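Local structure of 4-hydroxy-tetrahydrodipicolinate synthase (Aquifex aeolicus, 2EHH) at residues T11-G24 against L50-A62. The protein probably catalyses the condensation of pyruvate with aspartate semialdehyde to form 4-hydroxy-tetrahydrodipicolinate, a step in lysine biosynthesis. Numbering follows the deposited sequence.
Sequences TPFKEGEVDYEALG and LTFEEHEKVIEFA
Tyr20 meets Lys57, Val58 and Phe61 where helix 20-31 packs against helix 52-66, the outer helices that follow the first two strands of the (βα)8 barrel; the axes of the segments 20-24 and 52-62 cross at -41°. Followed outward from CB, with CG anti to the carbonyl carbon (chi1 -71°), the tyrosine ring leans back over Val18, whose CG1 lies against one face, and reaches across to the other helix. Tyr20 CD1 then presses on the centre of the Phe61 face, 3.7 Å from Phe61 CG, making an edge-to-face pair with planes at 66°. CE1 continues past Phe61 CB, while Val58 CG2 sits 4.2 Å from Tyr20 CE1. At the tip, OH runs alongside Lys57 CB and CG, a contact modelled rather short. The lysine chain bends at chi2 and again at chi4, which brings NZ over the ring face opposite Val18, 4.4 Å from the Tyr20 centroid: a cation-pi contact.

Deeper in, Leu23 CD1 touches both Phe61 CD2 and Val58 CG1, and Val58 CG2 touches Val18 CG1. Leu50 CD2 meets the Phe13 ring at its edge, 3.7 Å from Phe13 CZ, and also touches Thr11 CG2. Glu54 slides its carboxylate past Val18 CG2. Its OE1 accepts from Thr51 N (2.8 Å), and Glu54 N donates to OG1 of the N-cap Thr51 (3.0 Å), a capping box. OE1 also forms a salt bridge with Arg267 NH1, which probably eases repulsion between Glu54 and nearby Glu17.

No hydrogen bond joins the two segments; apolar and aromatic packing holds them, with the lysine charge against an aromatic face at the exposed margin.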
ATOM      1  N   THR A  11      -3.894 -15.391 -26.872  1.00 16.72           N
ATOM      2  CA  THR A  11      -3.121 -16.069 -27.907  1.00 18.35           C
ATOM      3  C   THR A  11      -3.379 -17.566 -27.751  1.00 19.90           C
ATOM      4  O   THR A  11      -2.900 -18.197 -26.806  1.00 21.33           O
ATOM      5  CB  THR A  11      -1.608 -15.808 -27.770  1.00 18.61           C
ATOM      6  OG1 THR A  11      -1.347 -14.405 -27.884  1.00 16.42           O
ATOM      7  CG2 THR A  11      -0.841 -16.548 -28.870  1.00 19.23           C
ATOM      8  N   PRO A  12      -4.169 -18.149 -28.667  1.00 20.81           N
ATOM      9  CA  PRO A  12      -4.500 -19.578 -28.638  1.00 20.13           C
ATOM     10  C   PRO A  12      -3.256 -20.448 -28.787  1.00 19.81           C
ATOM     11  O   PRO A  12      -2.358 -20.132 -29.569  1.00 18.61           O
ATOM     12  CB  PRO A  12      -5.444 -19.740 -29.829  1.00 21.56           C
ATOM     13  CG  PRO A  12      -6.064 -18.389 -29.973  1.00 23.45           C
ATOM     14  CD  PRO A  12      -4.896 -17.467 -29.751  1.00 21.83           C
ATOM     15  N   PHE A  13      -3.211 -21.540 -28.032  1.00 19.89           N
ATOM     16  CA  PHE A  13      -2.093 -22.474 -28.085  1.00 20.74           C
ATOM     17  C   PHE A  13      -2.619 -23.877 -28.375  1.00 21.17           C
ATOM     18  O   PHE A  13      -3.734 -24.222 -27.991  1.00 20.83           O
ATOM     19  CB  PHE A  13      -1.340 -22.505 -26.747  1.00 19.87           C
ATOM     20  CG  PHE A  13      -0.539 -21.268 -26.463  1.00 20.89           C
ATOM     21  CD1 PHE A  13      -0.553 -20.698 -25.193  1.00 20.64           C
ATOM     22  CD2 PHE A  13       0.250 -20.686 -27.449  1.00 20.53           C
ATOM     23  CE1 PHE A  13       0.207 -19.564 -24.910  1.00 21.54           C
ATOM     24  CE2 PHE A  13       1.015 -19.553 -27.177  1.00 20.48           C
ATOM     25  CZ  PHE A  13       0.992 -18.990 -25.902  1.00 21.86           C
ATOM     26  N   LYS A  14      -1.807 -24.676 -29.055  1.00 22.96           N
ATOM     27  CA  LYS A  14      -2.174 -26.050 -29.366  1.00 25.52           C
ATOM     28  C   LYS A  14      -0.902 -26.823 -29.672  1.00 26.65           C
ATOM     29  O   LYS A  14      -0.095 -26.400 -30.500  1.00 25.17           O
ATOM     30  CB  LYS A  14      -3.116 -26.110 -30.568  1.00 26.53           C
ATOM     31  CG  LYS A  14      -3.602 -27.519 -30.888  1.00 27.56           C
ATOM     32  CD  LYS A  14      -4.527 -27.527 -32.087  1.00 29.90           C
ATOM     33  CE  LYS A  14      -4.981 -28.936 -32.418  1.00 32.03           C
ATOM     34  NZ  LYS A  14      -5.842 -28.955 -33.637  1.00 36.04           N
ATOM     35  N   GLU A  15      -0.714 -27.948 -28.991  1.00 30.15           N
ATOM     36  CA  GLU A  15       0.476 -28.767 -29.206  1.00 31.51           C
ATOM     37  C   GLU A  15       1.713 -27.961 -28.818  1.00 30.37           C
ATOM     38  O   GLU A  15       2.792 -28.171 -29.368  1.00 30.02           O
ATOM     39  CB  GLU A  15       0.593 -29.159 -30.683  1.00 35.55           C
ATOM     40  CG  GLU A  15      -0.724 -29.496 -31.368  1.00 40.96           C
ATOM     41  CD  GLU A  15      -0.618 -29.445 -32.890  1.00 44.58           C
ATOM     42  OE1 GLU A  15      -1.654 -29.620 -33.569  1.00 46.10           O
ATOM     43  OE2 GLU A  15       0.502 -29.228 -33.409  1.00 46.70           O
ATOM     44  N   GLY A  16       1.552 -27.029 -27.884  1.00 29.45           N
ATOM     45  CA  GLY A  16       2.674 -26.212 -27.454  1.00 28.13           C
ATOM     46  C   GLY A  16       3.109 -25.172 -28.476  1.00 28.06           C
ATOM     47  O   GLY A  16       4.173 -24.566 -28.349  1.00 28.25           O
ATOM     48  N   GLU A  17       2.282 -24.952 -29.489  1.00 27.04           N
ATOM     49  CA  GLU A  17       2.607 -23.984 -30.530  1.00 26.68           C
ATOM     50  C   GLU A  17       1.445 -23.004 -30.673  1.00 24.98           C
ATOM     51  O   GLU A  17       0.334 -23.285 -30.226  1.00 24.04           O
ATOM     52  CB  GLU A  17       2.834 -24.716 -31.858  1.00 29.34           C
ATOM     53  CG  GLU A  17       3.731 -23.981 -32.844  1.00 35.11           C
ATOM     54  CD  GLU A  17       5.213 -24.109 -32.507  1.00 36.56           C
ATOM     55  OE1 GLU A  17       6.027 -23.372 -33.106  1.00 38.62           O
ATOM     56  OE2 GLU A  17       5.566 -24.950 -31.653  1.00 37.91           O
ATOM     57  N   VAL A  18       1.697 -21.848 -31.279  1.00 23.72           N
ATOM     58  CA  VAL A  18       0.628 -20.880 -31.484  1.00 23.70           C
ATOM     59  C   VAL A  18      -0.397 -21.517 -32.422  1.00 24.21           C
ATOM     60  O   VAL A  18      -0.037 -22.016 -33.490  1.00 23.35           O
ATOM     61  CB  VAL A  18       1.153 -19.579 -32.126  1.00 23.99           C
ATOM     62  CG1 VAL A  18      -0.017 -18.693 -32.534  1.00 22.71           C
ATOM     63  CG2 VAL A  18       2.056 -18.844 -31.148  1.00 22.85           C
ATOM     64  N   ASP A  19      -1.663 -21.500 -32.012  1.00 23.70           N
ATOM     65  CA  ASP A  19      -2.767 -22.075 -32.787  1.00 23.15           C
ATOM     66  C   ASP A  19      -3.307 -21.029 -33.769  1.00 24.16           C
ATOM     67  O   ASP A  19      -4.268 -20.319 -33.470  1.00 23.45           O
ATOM     68  CB  ASP A  19      -3.878 -22.520 -31.833  1.00 22.97           C
ATOM     69  CG  ASP A  19      -4.981 -23.299 -32.527  1.00 24.36           C
ATOM     70  OD1 ASP A  19      -5.064 -23.261 -33.772  1.00 23.39           O
ATOM     71  OD2 ASP A  19      -5.779 -23.942 -31.814  1.00 22.76           O
ATOM     72  N   TYR A  20      -2.693 -20.950 -34.945  1.00 23.05           N
ATOM     73  CA  TYR A  20      -3.091 -19.975 -35.950  1.00 24.24           C
ATOM     74  C   TYR A  20      -4.506 -20.088 -36.506  1.00 24.49           C
ATOM     75  O   TYR A  20      -5.115 -19.073 -36.838  1.00 24.68           O
ATOM     76  CB  TYR A  20      -2.063 -19.965 -37.080  1.00 23.53           C
ATOM     77  CG  TYR A  20      -0.765 -19.342 -36.633  1.00 25.04           C
ATOM     78  CD1 TYR A  20      -0.654 -17.961 -36.476  1.00 24.90           C
ATOM     79  CD2 TYR A  20       0.326 -20.136 -36.279  1.00 24.90           C
ATOM     80  CE1 TYR A  20       0.508 -17.385 -35.972  1.00 25.36           C
ATOM     81  CE2 TYR A  20       1.490 -19.571 -35.772  1.00 24.93           C
ATOM     82  CZ  TYR A  20       1.574 -18.195 -35.619  1.00 25.39           C
ATOM     83  OH  TYR A  20       2.715 -17.633 -35.102  1.00 25.88           O
ATOM     84  N   GLU A  21      -5.043 -21.296 -36.612  1.00 25.26           N
ATOM     85  CA  GLU A  21      -6.400 -21.419 -37.127  1.00 26.48           C
ATOM     86  C   GLU A  21      -7.381 -20.840 -36.109  1.00 24.45           C
ATOM     87  O   GLU A  21      -8.370 -20.207 -36.476  1.00 22.99           O
ATOM     88  CB  GLU A  21      -6.731 -22.880 -37.451  1.00 29.90           C
ATOM     89  CG  GLU A  21      -6.563 -23.852 -36.309  1.00 37.40           C
ATOM     90  CD  GLU A  21      -6.494 -25.293 -36.795  1.00 43.23           C
ATOM     91  OE1 GLU A  21      -5.506 -25.638 -37.486  1.00 43.53           O
ATOM     92  OE2 GLU A  21      -7.425 -26.074 -36.494  1.00 45.51           O
ATOM     93  N   ALA A  22      -7.097 -21.036 -34.827  1.00 22.26           N
ATOM     94  CA  ALA A  22      -7.962 -20.497 -33.780  1.00 21.20           C
ATOM     95  C   ALA A  22      -7.814 -18.975 -33.734  1.00 20.46           C
ATOM     96  O   ALA A  22      -8.791 -18.252 -33.538  1.00 20.61           O
ATOM     97  CB  ALA A  22      -7.599 -21.102 -32.430  1.00 18.60           C
ATOM     98  N   LEU A  23      -6.587 -18.494 -33.915  1.00 20.76           N
ATOM     99  CA  LEU A  23      -6.321 -17.056 -33.895  1.00 23.02           C
ATOM    100  C   LEU A  23      -7.078 -16.431 -35.061  1.00 22.71           C
ATOM    101  O   LEU A  23      -7.704 -15.383 -34.920  1.00 22.35           O
ATOM    102  CB  LEU A  23      -4.819 -16.788 -34.044  1.00 23.53           C
ATOM    103  CG  LEU A  23      -4.263 -15.420 -33.621  1.00 25.92           C
ATOM    104  CD1 LEU A  23      -2.785 -15.352 -33.975  1.00 24.77           C
ATOM    105  CD2 LEU A  23      -5.005 -14.297 -34.305  1.00 29.34           C
ATOM    106  N   GLY A  24      -7.016 -17.088 -36.214  1.00 22.25           N
ATOM    107  CA  GLY A  24      -7.710 -16.584 -37.383  1.00 22.23           C
ATOM    108  C   GLY A  24      -9.202 -16.466 -37.143  1.00 22.10           C
ATOM    109  O   GLY A  24      -9.816 -15.467 -37.513  1.00 21.49           O
ATOM    110  N   LEU A  50       5.713 -15.818 -24.997  1.00 22.53           N
ATOM    111  CA  LEU A  50       5.819 -15.950 -26.449  1.00 24.14           C
ATOM    112  C   LEU A  50       7.253 -15.619 -26.825  1.00 25.40           C
ATOM    113  O   LEU A  50       7.834 -14.680 -26.288  1.00 26.84           O
ATOM    114  CB  LEU A  50       4.889 -14.971 -27.171  1.00 22.70           C
ATOM    115  CG  LEU A  50       3.378 -15.174 -27.079  1.00 22.50           C
ATOM    116  CD1 LEU A  50       2.668 -14.027 -27.802  1.00 21.86           C
ATOM    117  CD2 LEU A  50       3.003 -16.514 -27.689  1.00 23.28           C
ATOM    118  N   THR A  51       7.830 -16.386 -27.741  1.00 26.64           N
ATOM    119  CA  THR A  51       9.195 -16.114 -28.160  1.00 28.09           C
ATOM    120  C   THR A  51       9.165 -14.872 -29.037  1.00 29.01           C
ATOM    121  O   THR A  51       8.137 -14.551 -29.629  1.00 26.99           O
ATOM    122  CB  THR A  51       9.782 -17.270 -28.980  1.00 26.80           C
ATOM    123  OG1 THR A  51       9.185 -17.278 -30.281  1.00 28.83           O
ATOM    124  CG2 THR A  51       9.504 -18.599 -28.296  1.00 26.87           C
ATOM    125  N   PHE A  52      10.294 -14.176 -29.108  1.00 30.65           N
ATOM    126  CA  PHE A  52      10.413 -12.969 -29.917  1.00 32.15           C
ATOM    127  C   PHE A  52       9.917 -13.235 -31.338  1.00 32.29           C
ATOM    128  O   PHE A  52       9.289 -12.375 -31.959  1.00 33.08           O
ATOM    129  CB  PHE A  52      11.874 -12.517 -29.950  1.00 34.41           C
ATOM    130  CG  PHE A  52      12.144 -11.406 -30.921  1.00 35.92           C
ATOM    131  CD1 PHE A  52      11.824 -10.089 -30.608  1.00 36.64           C
ATOM    132  CD2 PHE A  52      12.705 -11.685 -32.166  1.00 36.51           C
ATOM    133  CE1 PHE A  52      12.059  -9.063 -31.523  1.00 37.70           C
ATOM    134  CE2 PHE A  52      12.942 -10.671 -33.085  1.00 37.27           C
ATOM    135  CZ  PHE A  52      12.618  -9.356 -32.764  1.00 37.54           C
ATOM    136  N   GLU A  53      10.197 -14.432 -31.841  1.00 30.72           N
ATOM    137  CA  GLU A  53       9.784 -14.805 -33.187  1.00 31.47           C
ATOM    138  C   GLU A  53       8.281 -15.062 -33.285  1.00 29.93           C
ATOM    139  O   GLU A  53       7.662 -14.777 -34.313  1.00 27.97           O
ATOM    140  CB  GLU A  53      10.559 -16.040 -33.649  1.00 33.24           C
ATOM    141  CG  GLU A  53      10.037 -16.657 -34.932  1.00 38.17           C
ATOM    142  CD  GLU A  53      10.971 -17.717 -35.487  1.00 41.87           C
ATOM    143  OE1 GLU A  53      11.400 -18.600 -34.713  1.00 43.45           O
ATOM    144  OE2 GLU A  53      11.271 -17.669 -36.700  1.00 43.36           O
ATOM    145  N   GLU A  54       7.694 -15.612 -32.227  1.00 27.15           N
ATOM    146  CA  GLU A  54       6.259 -15.862 -32.237  1.00 26.08           C
ATOM    147  C   GLU A  54       5.566 -14.505 -32.228  1.00 24.80           C
ATOM    148  O   GLU A  54       4.515 -14.339 -32.847  1.00 25.51           O
ATOM    149  CB  GLU A  54       5.837 -16.700 -31.021  1.00 25.45           C
ATOM    150  CG  GLU A  54       6.257 -18.162 -31.115  1.00 26.50           C
ATOM    151  CD  GLU A  54       5.948 -18.952 -29.853  1.00 27.62           C
ATOM    152  OE1 GLU A  54       6.230 -18.439 -28.750  1.00 25.43           O
ATOM    153  OE2 GLU A  54       5.433 -20.088 -29.966  1.00 26.88           O
ATOM    154  N   HIS A  55       6.164 -13.537 -31.534  1.00 24.27           N
ATOM    155  CA  HIS A  55       5.613 -12.185 -31.475  1.00 24.08           C
ATOM    156  C   HIS A  55       5.505 -11.615 -32.882  1.00 24.34           C
ATOM    157  O   HIS A  55       4.455 -11.116 -33.282  1.00 21.75           O
ATOM    158  CB  HIS A  55       6.512 -11.244 -30.663  1.00 26.92           C
ATOM    159  CG  HIS A  55       6.110 -11.090 -29.230  1.00 28.17           C
ATOM    160  ND1 HIS A  55       6.345 -12.061 -28.280  1.00 28.64           N
ATOM    161  CD2 HIS A  55       5.516 -10.063 -28.578  1.00 28.68           C
ATOM    162  CE1 HIS A  55       5.917 -11.638 -27.105  1.00 29.05           C
ATOM    163  NE2 HIS A  55       5.409 -10.428 -27.257  1.00 29.47           N
ATOM    164  N   GLU A  56       6.601 -11.673 -33.632  1.00 23.89           N
ATOM    165  CA  GLU A  56       6.582 -11.128 -34.980  1.00 26.45           C
ATOM    166  C   GLU A  56       5.681 -11.914 -35.926  1.00 25.22           C
ATOM    167  O   GLU A  56       5.045 -11.329 -36.801  1.00 25.22           O
ATOM    168  CB  GLU A  56       8.010 -11.005 -35.535  1.00 28.32           C
ATOM    169  CG  GLU A  56       8.845 -12.260 -35.539  1.00 31.64           C
ATOM    170  CD  GLU A  56      10.327 -11.953 -35.735  1.00 34.38           C
ATOM    171  OE1 GLU A  56      10.657 -10.820 -36.156  1.00 33.01           O
ATOM    172  OE2 GLU A  56      11.162 -12.846 -35.471  1.00 35.58           O
ATOM    173  N   LYS A  57       5.593 -13.226 -35.732  1.00 24.33           N
ATOM    174  CA  LYS A  57       4.749 -14.060 -36.583  1.00 24.30           C
ATOM    175  C   LYS A  57       3.263 -13.783 -36.321  1.00 23.31           C
ATOM    176  O   LYS A  57       2.456 -13.715 -37.253  1.00 20.71           O
ATOM    177  CB  LYS A  57       5.050 -15.539 -36.336  1.00 27.17           C
ATOM    178  CG  LYS A  57       4.364 -16.505 -37.299  1.00 33.05           C
ATOM    179  CD  LYS A  57       4.870 -16.343 -38.730  1.00 36.88           C
ATOM    180  CE  LYS A  57       4.352 -17.456 -39.639  1.00 37.48           C
ATOM    181  NZ  LYS A  57       2.867 -17.606 -39.592  1.00 38.91           N
ATOM    182  N   VAL A  58       2.901 -13.628 -35.052  1.00 19.47           N
ATOM    183  CA  VAL A  58       1.512 -13.355 -34.695  1.00 19.15           C
ATOM    184  C   VAL A  58       1.078 -11.984 -35.201  1.00 17.54           C
ATOM    185  O   VAL A  58      -0.028 -11.828 -35.718  1.00 18.46           O
ATOM    186  CB  VAL A  58       1.301 -13.434 -33.165  1.00 19.09           C
ATOM    187  CG1 VAL A  58      -0.028 -12.796 -32.776  1.00 18.96           C
ATOM    188  CG2 VAL A  58       1.320 -14.893 -32.726  1.00 20.48           C
ATOM    189  N   ILE A  59       1.948 -10.991 -35.049  1.00 16.95           N
ATOM    190  CA  ILE A  59       1.637  -9.645 -35.503  1.00 17.83           C
ATOM    191  C   ILE A  59       1.457  -9.653 -37.023  1.00 19.76           C
ATOM    192  O   ILE A  59       0.458  -9.163 -37.550  1.00 17.68           O
ATOM    193  CB  ILE A  59       2.760  -8.658 -35.121  1.00 18.62           C
ATOM    194  CG1 ILE A  59       2.854  -8.547 -33.594  1.00 18.46           C
ATOM    195  CG2 ILE A  59       2.484  -7.283 -35.728  1.00 18.43           C
ATOM    196  CD1 ILE A  59       4.084  -7.785 -33.101  1.00 17.43           C
ATOM    197  N   GLU A  60       2.428 -10.224 -37.722  1.00 21.51           N
ATOM    198  CA  GLU A  60       2.377 -10.299 -39.175  1.00 23.45           C
ATOM    199  C   GLU A  60       1.116 -11.039 -39.627  1.00 23.31           C
ATOM    200  O   GLU A  60       0.439 -10.624 -40.572  1.00 23.21           O
ATOM    201  CB  GLU A  60       3.637 -10.996 -39.683  1.00 26.64           C
ATOM    202  CG  GLU A  60       3.718 -11.161 -41.180  1.00 32.02           C
ATOM    203  CD  GLU A  60       5.082 -11.654 -41.620  1.00 35.84           C
ATOM    204  OE1 GLU A  60       5.559 -12.663 -41.055  1.00 39.05           O
ATOM    205  OE2 GLU A  60       5.672 -11.034 -42.529  1.00 37.81           O
ATOM    206  N   PHE A  61       0.792 -12.124 -38.932  1.00 22.50           N
ATOM    207  CA  PHE A  61      -0.391 -12.925 -39.243  1.00 21.72           C
ATOM    208  C   PHE A  61      -1.694 -12.148 -39.027  1.00 21.62           C
ATOM    209  O   PHE A  61      -2.603 -12.189 -39.858  1.00 20.78           O
ATOM    210  CB  PHE A  61      -0.413 -14.183 -38.369  1.00 22.12           C
ATOM    211  CG  PHE A  61      -1.646 -15.024 -38.542  1.00 22.84           C
ATOM    212  CD1 PHE A  61      -1.770 -15.885 -39.626  1.00 23.66           C
ATOM    213  CD2 PHE A  61      -2.693 -14.944 -37.631  1.00 23.69           C
ATOM    214  CE1 PHE A  61      -2.918 -16.657 -39.798  1.00 23.52           C
ATOM    215  CE2 PHE A  61      -3.845 -15.711 -37.794  1.00 23.13           C
ATOM    216  CZ  PHE A  61      -3.957 -16.569 -38.878  1.00 23.80           C
ATOM    217  N   ALA A  62      -1.788 -11.453 -37.898  1.00 20.40           N
ATOM    218  CA  ALA A  62      -2.986 -10.685 -37.575  1.00 19.44           C
ATOM    219  C   ALA A  62      -3.235  -9.588 -38.602  1.00 19.63           C
ATOM    220  O   ALA A  62      -4.370  -9.369 -39.016  1.00 18.75           O
ATOM    221  CB  ALA A  62      -2.862 -10.074 -36.179  1.00 17.90           C
TER